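Local atomic coordinates of phenylalanine--tRNA ligase beta subunit (Bacteroides fragilis, PDB entry 3IG2), a protein that forms, with the alpha subunit, a tetramer that uses ATP to attach phenylalanine to tRNA(Phe), and is represented here by its core domain. Residues A74-R79 and L84-F89; I25-L30 and L70-H75; A33-G38 and L65-L70; E40-K45 and Y204-W209. All coordinates share one frame; numbering follows the deposited sequence.

Three of the four contacts use helix 66-75. Contact 3, buried and built on three aromatic side chains, fixes its N-terminal part to the short 3-10 turn at 33-36; contact 2, at the surface, sets a mid-helix serine against the 25-30 loop; contact 1, partly buried, lays the residues leaving the helix against the start of strand 85-95. Contact 4 departs from this pattern, joining the 40-45 loop to strand 200-207 through a water among hydroxyl and carboxylate groups. Contacts 1 and 4 reach the same large sheet, one at each of two strands that flank 109-121. Apolar packing thus dominates contact 3, whereas polar atoms mix with methyls in contacts 1 and 2.

Contact 1 (A74-R79 and L84-F89); sequences AHNANR and LKFFEF
With CG set opposite the carbonyl carbon in both Leu84 (chi1 -63°) and Phe86 (chi1 -68°), these two side chains reach toward Asn76, which follows the last helical residue of its segment. Asn76 CB packs on the methyl Leu84 CD1 at 3.6 Å. One bond further out, Asn76 CG sits 3.7 Å from Phe86 CZ, at the edge of the ring and near its plane, and the amide is turned by 66° against that ring. The asparagine therefore offers its apolar base to the leucine and the flat face of its amide group to the edge of the phenylalanine ring. Asn78 adds a looser touch, OD1 lying 3.8 Å from Leu84 CD2 as the two side chains run past each other in opposite directions. Leucine suits the seam because its two methyls divide the work, CD1 going to Asn76 and CD2 to Asn78; the asparagines suit a chain that has left its helix at a partly exposed edge. Behind the contact, strand 85-95 runs between strands 23-24 and 109-121, with Phe86 bonded through its backbone to Trp118, while Ile73 of helix 66-75 also packs on Phe86.

Contact 2 (I25-L30 and L70-H75); sequences ILNNSL and LESIAH
Ser72, on helix 66-75, faces both Ile25 and Asn27 of the irregular 25-30 segment. Along the helix, Leu70 comes first: its carbonyl O accepts the backbone N of Ala74 at 3.0 Å, and its side chain turns away from the loop toward Phe196. Glu71 follows, its O taking up His75 N at 2.9 Å. Ser72 then does the touching. Its OG stands opposite the carbonyl carbon, beside its own backbone N (chi1 -63°), and from there hydrogen-bonds back to the carbonyl O of Gly68, one turn earlier. The methyl Ile25 CD1 comes against this small group, 3.7 Å from Ser72 OG and 3.9 Å from Ser72 CB. Asn27 approaches as well, with CG 3.5 Å from Ser72 OG. Ile73, next in line, points past the loop and packs on Phe86 and Trp118 of the large sheet. The nearest CA atoms, of Ile25 and Ser72, are 8.0 Å apart, a gap that a small serine and the longer loop side chains fill. Because the serine hydroxyl is already bonded to its own helix, it can lie against an isoleucine methyl without leaving a bare polar group, and the seam combines a small apolar touch with a polar amide at a partly exposed surface.

Contact 3 (A33-G38 and L65-L70); sequences AAYYDG and LLFGGL
Phe67 meets Tyr35 and Tyr36 through CB, one ring face and one ring edge, forming an aromatic cluster between helix 66-75 and the 3-10 turn at 33-36. Its CB begins the contact, 3.7 Å from Tyr35 CD2. With chi1 at -57°, CG stands opposite the carbonyl carbon, and the ring is carried out to where Tyr35 meets its face and Tyr36 its edge. CG lies 3.9 Å from Tyr35 CD2, and Tyr35 CB sits over one face of the Phe67 ring, displaced toward its rim, a CH-pi contact with CB 4.0 Å from the centroid. The Tyr35 and Phe67 rings meet obliquely, their planes at 42°. CD2 passes near Tyr36 OH, and CE2 drives into the face of the Tyr36 ring, 3.7 Å from Tyr36 CE1, in a T-shaped pair whose planes stand at 88°. At the tip, CZ comes 3.8 Å from the backbone O of Tyr35. Phe196 and Met192 also pack against Phe67. The tyrosines suit this place because each gives its ring to the buried cluster and its hydroxyl to a partner beyond: Tyr36 OH accepts from the backbone N of Gln63, and Tyr35 OH is paired with Glu71. The phenylalanine, with no polar end, needs no such partner. The contact is therefore held by dispersion and by the edge-to-face preference of aromatic rings, with both hydroxyls bonded beyond the cluster.

Contact 4 (E40-K45 and Y204-W209); sequences ESYPSK and YADLNW
Tyr42 reaches from the 40-45 loop to Asp206 on strand 200-207, a middle strand of the mostly antiparallel sheet on which this class II synthetase-like domain is built. Between the two side chains, Tyr42 OH and Asp206 OD2 are 3.4 Å apart, arriving from opposite directions, with ring and carboxylate planes 28° apart. The aspartate CG lies anti to the backbone N (chi1 173°), which places the carboxylate toward the loop.

A water also links the two side chains. It donates to Asp206 OD2 at 2.6 Å and is also hydrogen-bonded to Tyr42 OH, 3.0 Å away, so that it bridges loop and strand. Tyrosine suits the loop position because its long, rigid ring delivers a hydroxyl to this point, while the side chain also packs on Ile167. Aspartate suits the strand because its two oxygens can serve different partners: as OD2 holds the water, OD1 is hydrogen-bonded to His114 on the adjoining strand, which should fix the rotation of the carboxylate.

Backbone bonding sets the frame. Asp206 pairs with Thr184 on one side, and its neighbours Ala205 and Leu207 pair with Leu117 and Leu115 on strand 109-121. Strand alternation sends the small or apolar Ala205 and Leu207 to helix 134-150, while Tyr204 and Asp206 turn to the loop side. There Tyr204 OH makes a third bond to the bridging water, 2.7 Å long, and the water oxygen lies in the plane of the Tyr204 ring, at its edge.

Contact 1 (A74-R79 and L84-F89)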
loop_
_atom_site.group_PDB
_atom_site.type_symbol
_atom_site.label_atom_id
_atom_site.label_comp_id
_atom_site.label_asym_id
_atom_site.label_seq_id
_atom_site.Cartn_x
_atom_site.Cartn_y
_atom_site.Cartn_z
ATOM N N ALA B 74 23.894 7.062 -10.186
ATOM C CA ALA B 74 24.336 7.493 -11.507
ATOM C C ALA B 74 23.987 6.491 -12.625
ATOM O O ALA B 74 23.426 6.897 -13.650
ATOM C CB ALA B 74 25.831 7.804 -11.501
ATOM N N HIS B 75 24.292 5.200 -12.433
ATOM C CA HIS B 75 23.958 4.153 -13.419
ATOM C C HIS B 75 22.448 3.768 -13.509
ATOM O O HIS B 75 22.028 3.110 -14.479
ATOM C CB HIS B 75 24.852 2.900 -13.225
ATOM N N ASN B 76 21.648 4.188 -12.527
ATOM C CA ASN B 76 20.207 3.882 -12.489
ATOM C C ASN B 76 19.320 5.049 -12.899
ATOM O O ASN B 76 18.145 5.131 -12.509
ATOM C CB ASN B 76 19.772 3.383 -11.105
ATOM C CG ASN B 76 19.985 1.893 -10.925
ATOM O OD1 ASN B 76 21.072 1.439 -10.539
ATOM N ND2 ASN B 76 18.935 1.117 -11.191
ATOM N N ALA B 77 19.884 5.954 -13.693
ATOM C CA ALA B 77 19.126 7.079 -14.177
ATOM C C ALA B 77 17.938 6.522 -14.977
ATOM O O ALA B 77 18.046 5.475 -15.637
ATOM C CB ALA B 77 20.017 7.992 -15.025
ATOM N N ASN B 78 16.792 7.182 -14.855
ATOM C CA ASN B 78 15.586 6.777 -15.569
ATOM C C ASN B 78 14.810 8.005 -16.036
ATOM O O ASN B 78 15.147 9.138 -15.660
ATOM C CB ASN B 78 14.705 5.865 -14.706
ATOM C CG ASN B 78 14.331 6.501 -13.380
ATOM O OD1 ASN B 78 15.025 6.319 -12.384
ATOM N ND2 ASN B 78 13.245 7.270 -13.369
ATOM N N ARG B 79 13.792 7.773 -16.861
ATOM C CA ARG B 79 12.941 8.838 -17.377
ATOM C C ARG B 79 11.586 8.811 -16.676
ATOM O O ARG B 79 10.773 9.732 -16.822
ATOM C CB ARG B 79 12.754 8.685 -18.889
ATOM C CG ARG B 79 13.942 9.113 -19.731
ATOM C CD ARG B 79 13.508 9.409 -21.158
ATOM N NE ARG B 79 13.008 8.216 -21.838
ATOM C CZ ARG B 79 12.289 8.216 -22.960
ATOM N NH1 ARG B 79 11.949 9.350 -23.569
ATOM N NH2 ARG B 79 11.897 7.065 -23.479
ATOM N N LEU B 84 14.678 6.761 -6.442
ATOM C CA LEU B 84 15.431 5.547 -6.215
ATOM C C LEU B 84 15.615 5.394 -4.724
ATOM O O LEU B 84 15.955 6.361 -4.051
ATOM C CB LEU B 84 16.799 5.636 -6.861
ATOM C CG LEU B 84 16.852 5.778 -8.370
ATOM C CD1 LEU B 84 18.321 5.732 -8.760
ATOM C CD2 LEU B 84 16.051 4.663 -9.088
ATOM N N LYS B 85 15.385 4.183 -4.223
ATOM C CA LYS B 85 15.645 3.849 -2.836
ATOM C C LYS B 85 16.453 2.583 -2.749
ATOM O O LYS B 85 15.955 1.496 -3.062
ATOM C CB LYS B 85 14.345 3.679 -2.057
ATOM C CG LYS B 85 13.486 4.910 -2.106
ATOM C CD LYS B 85 12.492 4.924 -0.966
ATOM C CE LYS B 85 11.231 4.274 -1.369
ATOM N NZ LYS B 85 10.387 5.287 -2.017
ATOM N N PHE B 86 17.702 2.737 -2.302
ATOM C CA PHE B 86 18.648 1.653 -2.269
ATOM C C PHE B 86 19.165 1.386 -0.859
ATOM O O PHE B 86 19.245 2.293 -0.033
ATOM C CB PHE B 86 19.867 2.004 -3.126
ATOM C CG PHE B 86 19.591 2.087 -4.597
ATOM C CD1 PHE B 86 18.666 1.245 -5.211
ATOM C CD2 PHE B 86 20.294 2.985 -5.384
ATOM C CE1 PHE B 86 18.434 1.318 -6.600
ATOM C CE2 PHE B 86 20.083 3.061 -6.766
ATOM C CZ PHE B 86 19.144 2.232 -7.371
ATOM N N PHE B 87 19.532 0.138 -0.599
ATOM C CA PHE B 87 20.258 -0.173 0.611
ATOM C C PHE B 87 21.340 -1.201 0.334
ATOM O O PHE B 87 21.230 -1.992 -0.607
ATOM C CB PHE B 87 19.326 -0.612 1.760
ATOM C CG PHE B 87 18.719 -1.972 1.594
ATOM C CD1 PHE B 87 19.321 -3.087 2.157
ATOM C CD2 PHE B 87 17.502 -2.133 0.916
ATOM C CE1 PHE B 87 18.758 -4.351 2.019
ATOM C CE2 PHE B 87 16.933 -3.398 0.760
ATOM C CZ PHE B 87 17.557 -4.517 1.312
ATOM N N GLU B 88 22.385 -1.184 1.159
ATOM C CA GLU B 88 23.464 -2.126 0.992
ATOM C C GLU B 88 24.019 -2.484 2.344
ATOM O O GLU B 88 24.246 -1.606 3.157
ATOM C CB GLU B 88 24.551 -1.552 0.079
ATOM C CG GLU B 88 25.798 -2.450 -0.020
ATOM C CD GLU B 88 26.802 -1.940 -1.032
ATOM O OE1 GLU B 88 26.648 -0.763 -1.464
ATOM O OE2 GLU B 88 27.729 -2.718 -1.401
ATOM N N PHE B 89 24.179 -3.788 2.589
ATOM C CA PHE B 89 24.999 -4.270 3.689
ATOM C C PHE B 89 26.394 -4.590 3.164
ATOM O O PHE B 89 26.538 -5.260 2.140
ATOM C CB PHE B 89 24.426 -5.543 4.266
ATOM C CG PHE B 89 23.181 -5.348 5.052
ATOM C CD1 PHE B 89 23.243 -5.110 6.400
ATOM C CD2 PHE B 89 21.943 -5.448 4.443
ATOM C CE1 PHE B 89 22.104 -4.922 7.148
ATOM C CE2 PHE B 89 20.768 -5.275 5.180
ATOM C CZ PHE B 89 20.856 -5.006 6.554
#

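Contact 2 (I25-L30 and L70-H75)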
loop_
_atom_site.group_PDB
_atom_site.type_symbol
_atom_site.label_atom_id
_atom_site.label_comp_id
_atom_site.label_asym_id
_atom_site.label_seq_id
_atom_site.Cartn_x
_atom_site.Cartn_y
_atom_site.Cartn_z
ATOM N N ILE B 25 21.282 -3.236 -3.111
ATOM C CA ILE B 25 22.366 -3.158 -4.085
ATOM C C ILE B 25 23.642 -3.761 -3.531
ATOM O O ILE B 25 23.782 -3.947 -2.316
ATOM C CB ILE B 25 22.648 -1.701 -4.595
ATOM C CG1 ILE B 25 23.074 -0.796 -3.431
ATOM C CG2 ILE B 25 21.419 -1.180 -5.402
ATOM C CD1 ILE B 25 23.548 0.649 -3.811
ATOM N N LEU B 26 24.571 -4.071 -4.432
ATOM C CA LEU B 26 25.804 -4.694 -4.002
ATOM C C LEU B 26 26.912 -4.058 -4.796
ATOM O O LEU B 26 26.910 -4.147 -6.006
ATOM C CB LEU B 26 25.733 -6.188 -4.291
ATOM C CG LEU B 26 26.419 -7.176 -3.348
ATOM C CD1 LEU B 26 27.919 -6.898 -3.097
ATOM C CD2 LEU B 26 25.619 -7.318 -2.022
ATOM N N ASN B 27 27.838 -3.395 -4.119
ATOM C CA ASN B 27 28.952 -2.734 -4.794
ATOM C C ASN B 27 30.308 -3.351 -4.419
ATOM O O ASN B 27 30.477 -3.904 -3.328
ATOM C CB ASN B 27 28.934 -1.209 -4.524
ATOM C CG ASN B 27 27.724 -0.493 -5.186
ATOM O OD1 ASN B 27 26.866 0.063 -4.514
ATOM N ND2 ASN B 27 27.673 -0.519 -6.471
ATOM N N ASN B 28 31.270 -3.257 -5.324
ATOM C CA ASN B 28 32.584 -3.798 -5.088
ATOM C C ASN B 28 33.234 -3.127 -3.898
ATOM O O ASN B 28 33.085 -1.943 -3.680
ATOM C CB ASN B 28 33.486 -3.530 -6.282
ATOM C CG ASN B 28 33.214 -4.441 -7.450
ATOM O OD1 ASN B 28 32.704 -5.563 -7.315
ATOM N ND2 ASN B 28 33.589 -3.968 -8.625
ATOM N N SER B 29 33.980 -3.884 -3.142
ATOM C CA SER B 29 34.752 -3.313 -2.057
ATOM C C SER B 29 36.049 -2.674 -2.542
ATOM O O SER B 29 36.581 -1.790 -1.862
ATOM C CB SER B 29 35.020 -4.379 -1.016
ATOM O OG SER B 29 33.762 -4.765 -0.475
ATOM N N LEU B 30 36.558 -3.108 -3.694
ATOM C CA LEU B 30 37.747 -2.485 -4.296
ATOM C C LEU B 30 37.282 -1.175 -4.939
ATOM O O LEU B 30 36.308 -1.168 -5.701
ATOM C CB LEU B 30 38.375 -3.409 -5.338
ATOM C CG LEU B 30 39.594 -2.955 -6.166
ATOM C CD1 LEU B 30 40.776 -2.510 -5.290
ATOM C CD2 LEU B 30 40.059 -4.036 -7.152
ATOM N N LEU B 70 26.546 6.170 -4.800
ATOM C CA LEU B 70 26.429 7.307 -5.714
ATOM C C LEU B 70 26.686 6.858 -7.143
ATOM O O LEU B 70 26.006 7.316 -8.033
ATOM C CB LEU B 70 27.360 8.462 -5.343
ATOM C CG LEU B 70 27.115 9.185 -4.019
ATOM C CD1 LEU B 70 28.161 10.259 -3.831
ATOM C CD2 LEU B 70 25.706 9.773 -3.901
ATOM N N GLU B 71 27.648 5.962 -7.348
ATOM C CA GLU B 71 27.859 5.324 -8.655
ATOM C C GLU B 71 26.597 4.586 -9.141
ATOM O O GLU B 71 26.199 4.730 -10.301
ATOM C CB GLU B 71 29.025 4.347 -8.616
ATOM C CG GLU B 71 30.398 4.967 -8.417
ATOM C CD GLU B 71 31.453 3.917 -8.037
ATOM O OE1 GLU B 71 31.069 2.755 -7.814
ATOM O OE2 GLU B 71 32.663 4.229 -7.990
ATOM N N SER B 72 25.973 3.823 -8.236
ATOM C CA SER B 72 24.748 3.070 -8.543
ATOM C C SER B 72 23.608 4.000 -8.935
ATOM O O SER B 72 22.867 3.698 -9.857
ATOM C CB SER B 72 24.311 2.204 -7.352
ATOM O OG SER B 72 25.269 1.209 -7.030
ATOM N N ILE B 73 23.458 5.120 -8.227
ATOM C CA ILE B 73 22.403 6.100 -8.537
ATOM C C ILE B 73 22.644 6.672 -9.931
ATOM O O ILE B 73 21.717 6.728 -10.753
ATOM C CB ILE B 73 22.293 7.230 -7.477
ATOM C CG1 ILE B 73 21.565 6.727 -6.220
ATOM C CG2 ILE B 73 21.525 8.414 -8.049
ATOM C CD1 ILE B 73 21.838 7.551 -4.979
ATOM N N ALA B 74 23.894 7.062 -10.186
ATOM C CA ALA B 74 24.336 7.493 -11.507
ATOM C C ALA B 74 23.987 6.491 -12.625
ATOM O O ALA B 74 23.426 6.897 -13.650
ATOM C CB ALA B 74 25.831 7.804 -11.501
ATOM N N HIS B 75 24.292 5.200 -12.433
ATOM C CA HIS B 75 23.958 4.153 -13.419
ATOM C C HIS B 75 22.448 3.768 -13.509
ATOM O O HIS B 75 22.028 3.110 -14.479
ATOM C CB HIS B 75 24.852 2.900 -13.225
#

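Contact 3 (A33-G38 and L65-L70)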
loop_
_atom_site.group_PDB
_atom_site.type_symbol
_atom_site.label_atom_id
_atom_site.label_comp_id
_atom_site.label_asym_id
_atom_site.label_seq_id
_atom_site.Cartn_x
_atom_site.Cartn_y
_atom_site.Cartn_z
ATOM N N ALA B 33 40.969 5.418 -4.591
ATOM C CA ALA B 33 41.574 6.216 -3.526
ATOM C C ALA B 33 41.293 7.738 -3.689
ATOM O O ALA B 33 41.130 8.460 -2.702
ATOM C CB ALA B 33 43.111 5.942 -3.460
ATOM N N ALA B 34 41.200 8.199 -4.937
ATOM C CA ALA B 34 41.038 9.626 -5.228
ATOM C C ALA B 34 39.679 10.154 -4.771
ATOM O O ALA B 34 39.526 11.348 -4.570
ATOM C CB ALA B 34 41.275 9.912 -6.715
ATOM N N TYR B 35 38.706 9.262 -4.572
ATOM C CA TYR B 35 37.442 9.662 -3.997
ATOM C C TYR B 35 37.654 10.276 -2.610
ATOM O O TYR B 35 36.897 11.120 -2.183
ATOM C CB TYR B 35 36.516 8.465 -3.838
ATOM C CG TYR B 35 35.870 7.885 -5.086
ATOM C CD1 TYR B 35 35.745 8.625 -6.267
ATOM C CD2 TYR B 35 35.343 6.590 -5.049
ATOM C CE1 TYR B 35 35.094 8.084 -7.376
ATOM C CE2 TYR B 35 34.685 6.036 -6.144
ATOM C CZ TYR B 35 34.568 6.794 -7.298
ATOM O OH TYR B 35 33.946 6.250 -8.370
ATOM N N TYR B 36 38.699 9.844 -1.915
ATOM C CA TYR B 36 38.925 10.264 -0.540
ATOM C C TYR B 36 39.803 11.526 -0.408
ATOM O O TYR B 36 40.037 12.012 0.696
ATOM C CB TYR B 36 39.496 9.075 0.254
ATOM C CG TYR B 36 38.539 7.897 0.296
ATOM C CD1 TYR B 36 37.616 7.756 1.349
ATOM C CD2 TYR B 36 38.519 6.940 -0.732
ATOM C CE1 TYR B 36 36.718 6.688 1.384
ATOM C CE2 TYR B 36 37.625 5.872 -0.697
ATOM C CZ TYR B 36 36.726 5.757 0.363
ATOM O OH TYR B 36 35.851 4.694 0.397
ATOM N N ASP B 37 40.262 12.062 -1.533
ATOM C CA ASP B 37 41.151 13.228 -1.537
ATOM C C ASP B 37 40.604 14.401 -0.751
ATOM O O ASP B 37 39.494 14.871 -1.001
ATOM C CB ASP B 37 41.438 13.666 -2.970
ATOM C CG ASP B 37 42.479 12.794 -3.644
ATOM O OD1 ASP B 37 42.495 12.729 -4.902
ATOM O OD2 ASP B 37 43.297 12.187 -2.910
ATOM N N GLY B 38 41.387 14.853 0.218
ATOM C CA GLY B 38 41.039 16.029 0.999
ATOM C C GLY B 38 39.836 15.873 1.913
ATOM O O GLY B 38 39.364 16.852 2.485
ATOM N N LEU B 65 30.702 3.085 2.512
ATOM C CA LEU B 65 29.759 2.665 1.472
ATOM C C LEU B 65 29.300 3.762 0.528
ATOM O O LEU B 65 28.808 3.484 -0.584
ATOM C CB LEU B 65 28.510 2.048 2.107
ATOM C CG LEU B 65 28.734 0.757 2.928
ATOM C CD1 LEU B 65 27.404 0.228 3.336
ATOM C CD2 LEU B 65 29.483 -0.254 2.111
ATOM N N LEU B 66 29.407 5.006 0.951
ATOM C CA LEU B 66 28.725 6.090 0.235
ATOM C C LEU B 66 28.944 6.066 -1.273
ATOM O O LEU B 66 27.973 6.103 -2.064
ATOM C CB LEU B 66 29.214 7.435 0.759
ATOM C CG LEU B 66 28.769 8.666 -0.011
ATOM C CD1 LEU B 66 27.262 8.830 0.091
ATOM C CD2 LEU B 66 29.469 9.872 0.571
ATOM N N PHE B 67 30.215 6.051 -1.676
ATOM C CA PHE B 67 30.556 6.297 -3.080
ATOM C C PHE B 67 30.007 5.254 -4.051
ATOM O O PHE B 67 29.527 5.601 -5.133
ATOM C CB PHE B 67 32.060 6.460 -3.248
ATOM C CG PHE B 67 32.636 7.558 -2.397
ATOM C CD1 PHE B 67 32.155 8.854 -2.494
ATOM C CD2 PHE B 67 33.670 7.298 -1.512
ATOM C CE1 PHE B 67 32.703 9.868 -1.721
ATOM C CE2 PHE B 67 34.223 8.309 -0.738
ATOM C CZ PHE B 67 33.744 9.583 -0.833
ATOM N N GLY B 68 30.043 3.987 -3.654
ATOM C CA GLY B 68 29.462 2.965 -4.481
ATOM C C GLY B 68 27.990 3.225 -4.743
ATOM O O GLY B 68 27.514 3.013 -5.847
ATOM N N GLY B 69 27.269 3.663 -3.717
ATOM C CA GLY B 69 25.854 4.007 -3.877
ATOM C C GLY B 69 25.645 5.190 -4.825
ATOM O O GLY B 69 24.672 5.211 -5.572
ATOM N N LEU B 70 26.546 6.170 -4.800
ATOM C CA LEU B 70 26.429 7.307 -5.714
ATOM C C LEU B 70 26.686 6.858 -7.143
ATOM O O LEU B 70 26.006 7.316 -8.033
ATOM C CB LEU B 70 27.360 8.462 -5.343
ATOM C CG LEU B 70 27.115 9.185 -4.019
ATOM C CD1 LEU B 70 28.161 10.259 -3.831
ATOM C CD2 LEU B 70 25.706 9.773 -3.901
#

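Contact 4 (E40-K45 and Y204-W209)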
loop_
_atom_site.group_PDB
_atom_site.type_symbol
_atom_site.label_atom_id
_atom_site.label_comp_id
_atom_site.label_asym_id
_atom_site.label_seq_id
_atom_site.Cartn_x
_atom_site.Cartn_y
_atom_site.Cartn_z
ATOM N N GLU B 40 37.798 14.846 5.271
ATOM C CA GLU B 40 38.068 14.815 6.703
ATOM C C GLU B 40 37.281 13.698 7.372
ATOM O O GLU B 40 37.729 13.146 8.369
ATOM C CB GLU B 40 37.743 16.169 7.360
ATOM N N SER B 41 36.118 13.348 6.829
ATOM C CA SER B 41 35.284 12.346 7.482
ATOM C C SER B 41 35.870 10.945 7.297
ATOM O O SER B 41 35.867 10.143 8.231
ATOM C CB SER B 41 33.839 12.431 6.985
ATOM O OG SER B 41 33.800 12.396 5.567
ATOM N N TYR B 42 36.379 10.663 6.099
ATOM C CA TYR B 42 37.110 9.406 5.814
ATOM C C TYR B 42 38.428 9.746 5.151
ATOM O O TYR B 42 38.528 9.680 3.929
ATOM C CB TYR B 42 36.294 8.434 4.928
ATOM C CG TYR B 42 34.987 8.087 5.591
ATOM C CD1 TYR B 42 34.904 7.055 6.530
ATOM C CD2 TYR B 42 33.849 8.836 5.317
ATOM C CE1 TYR B 42 33.694 6.787 7.186
ATOM C CE2 TYR B 42 32.663 8.581 5.941
ATOM C CZ TYR B 42 32.584 7.565 6.870
ATOM O OH TYR B 42 31.369 7.368 7.463
ATOM N N PRO B 43 39.446 10.095 5.962
ATOM C CA PRO B 43 40.685 10.631 5.401
ATOM C C PRO B 43 41.439 9.651 4.529
ATOM O O PRO B 43 41.433 8.433 4.750
ATOM C CB PRO B 43 41.518 10.978 6.632
ATOM C CG PRO B 43 40.553 10.967 7.770
ATOM C CD PRO B 43 39.508 10.009 7.431
ATOM N N SER B 44 42.079 10.209 3.522
ATOM C CA SER B 44 42.917 9.466 2.630
ATOM C C SER B 44 43.996 8.666 3.405
ATOM O O SER B 44 44.312 7.526 3.051
ATOM C CB SER B 44 43.484 10.455 1.614
ATOM O OG SER B 44 44.737 10.080 1.155
ATOM N N LYS B 45 44.510 9.233 4.495
ATOM C CA LYS B 45 45.564 8.552 5.242
ATOM C C LYS B 45 45.082 7.303 5.958
ATOM O O LYS B 45 45.905 6.490 6.355
ATOM C CB LYS B 45 46.263 9.492 6.224
ATOM C CG LYS B 45 45.405 10.032 7.364
ATOM C CD LYS B 45 46.289 10.855 8.355
ATOM C CE LYS B 45 45.446 11.656 9.336
ATOM N NZ LYS B 45 44.198 10.912 9.731
ATOM N N TYR B 204 21.251 10.168 2.524
ATOM C CA TYR B 204 22.104 9.020 2.753
ATOM C C TYR B 204 22.203 8.745 4.236
ATOM O O TYR B 204 22.394 9.674 5.031
ATOM C CB TYR B 204 23.517 9.296 2.178
ATOM C CG TYR B 204 24.564 8.302 2.585
ATOM C CD1 TYR B 204 24.518 6.986 2.121
ATOM C CD2 TYR B 204 25.618 8.672 3.419
ATOM C CE1 TYR B 204 25.467 6.077 2.488
ATOM C CE2 TYR B 204 26.590 7.763 3.788
ATOM C CZ TYR B 204 26.503 6.457 3.331
ATOM O OH TYR B 204 27.476 5.539 3.675
ATOM N N ALA B 205 22.106 7.472 4.598
ATOM C CA ALA B 205 22.296 7.042 5.998
ATOM C C ALA B 205 23.372 5.971 6.074
ATOM O O ALA B 205 23.438 5.085 5.209
ATOM C CB ALA B 205 20.952 6.514 6.610
ATOM N N ASP B 206 24.211 6.051 7.095
ATOM C CA ASP B 206 25.211 5.012 7.340
ATOM C C ASP B 206 24.961 4.528 8.757
ATOM O O ASP B 206 25.135 5.269 9.713
ATOM C CB ASP B 206 26.618 5.592 7.181
ATOM C CG ASP B 206 27.745 4.626 7.588
ATOM O OD1 ASP B 206 27.529 3.472 7.987
ATOM O OD2 ASP B 206 28.907 5.036 7.513
ATOM N N LEU B 207 24.535 3.285 8.899
ATOM C CA LEU B 207 24.343 2.717 10.239
ATOM C C LEU B 207 25.478 1.746 10.502
ATOM O O LEU B 207 25.771 0.874 9.662
ATOM C CB LEU B 207 23.015 1.988 10.354
ATOM C CG LEU B 207 21.721 2.801 10.463
ATOM C CD1 LEU B 207 21.515 3.733 9.264
ATOM C CD2 LEU B 207 20.535 1.865 10.666
ATOM N N ASN B 208 26.109 1.911 11.659
ATOM C CA ASN B 208 27.194 1.053 12.110
ATOM C C ASN B 208 26.603 -0.197 12.743
ATOM O O ASN B 208 26.411 -0.285 13.956
ATOM C CB ASN B 208 28.133 1.831 13.057
ATOM C CG ASN B 208 28.557 3.183 12.467
ATOM O OD1 ASN B 208 29.488 3.276 11.654
ATOM N ND2 ASN B 208 27.859 4.238 12.864
ATOM N N TRP B 209 26.310 -1.165 11.876
ATOM C CA TRP B 209 25.550 -2.377 12.214
ATOM C C TRP B 209 26.053 -3.162 13.423
ATOM O O TRP B 209 25.254 -3.515 14.291
ATOM C CB TRP B 209 25.463 -3.307 10.991
ATOM C CG TRP B 209 24.576 -4.435 11.199
ATOM C CD1 TRP B 209 24.923 -5.697 11.613
ATOM C CD2 TRP B 209 23.166 -4.439 11.020
ATOM N NE1 TRP B 209 23.812 -6.467 11.707
ATOM C CE2 TRP B 209 22.716 -5.726 11.343
ATOM C CE3 TRP B 209 22.234 -3.470 10.608
ATOM C CZ2 TRP B 209 21.360 -6.079 11.286
ATOM C CZ3 TRP B 209 20.911 -3.809 10.549
ATOM C CH2 TRP B 209 20.476 -5.109 10.883
HETATM O O HOH W 1 29.343 6.520 5.412
#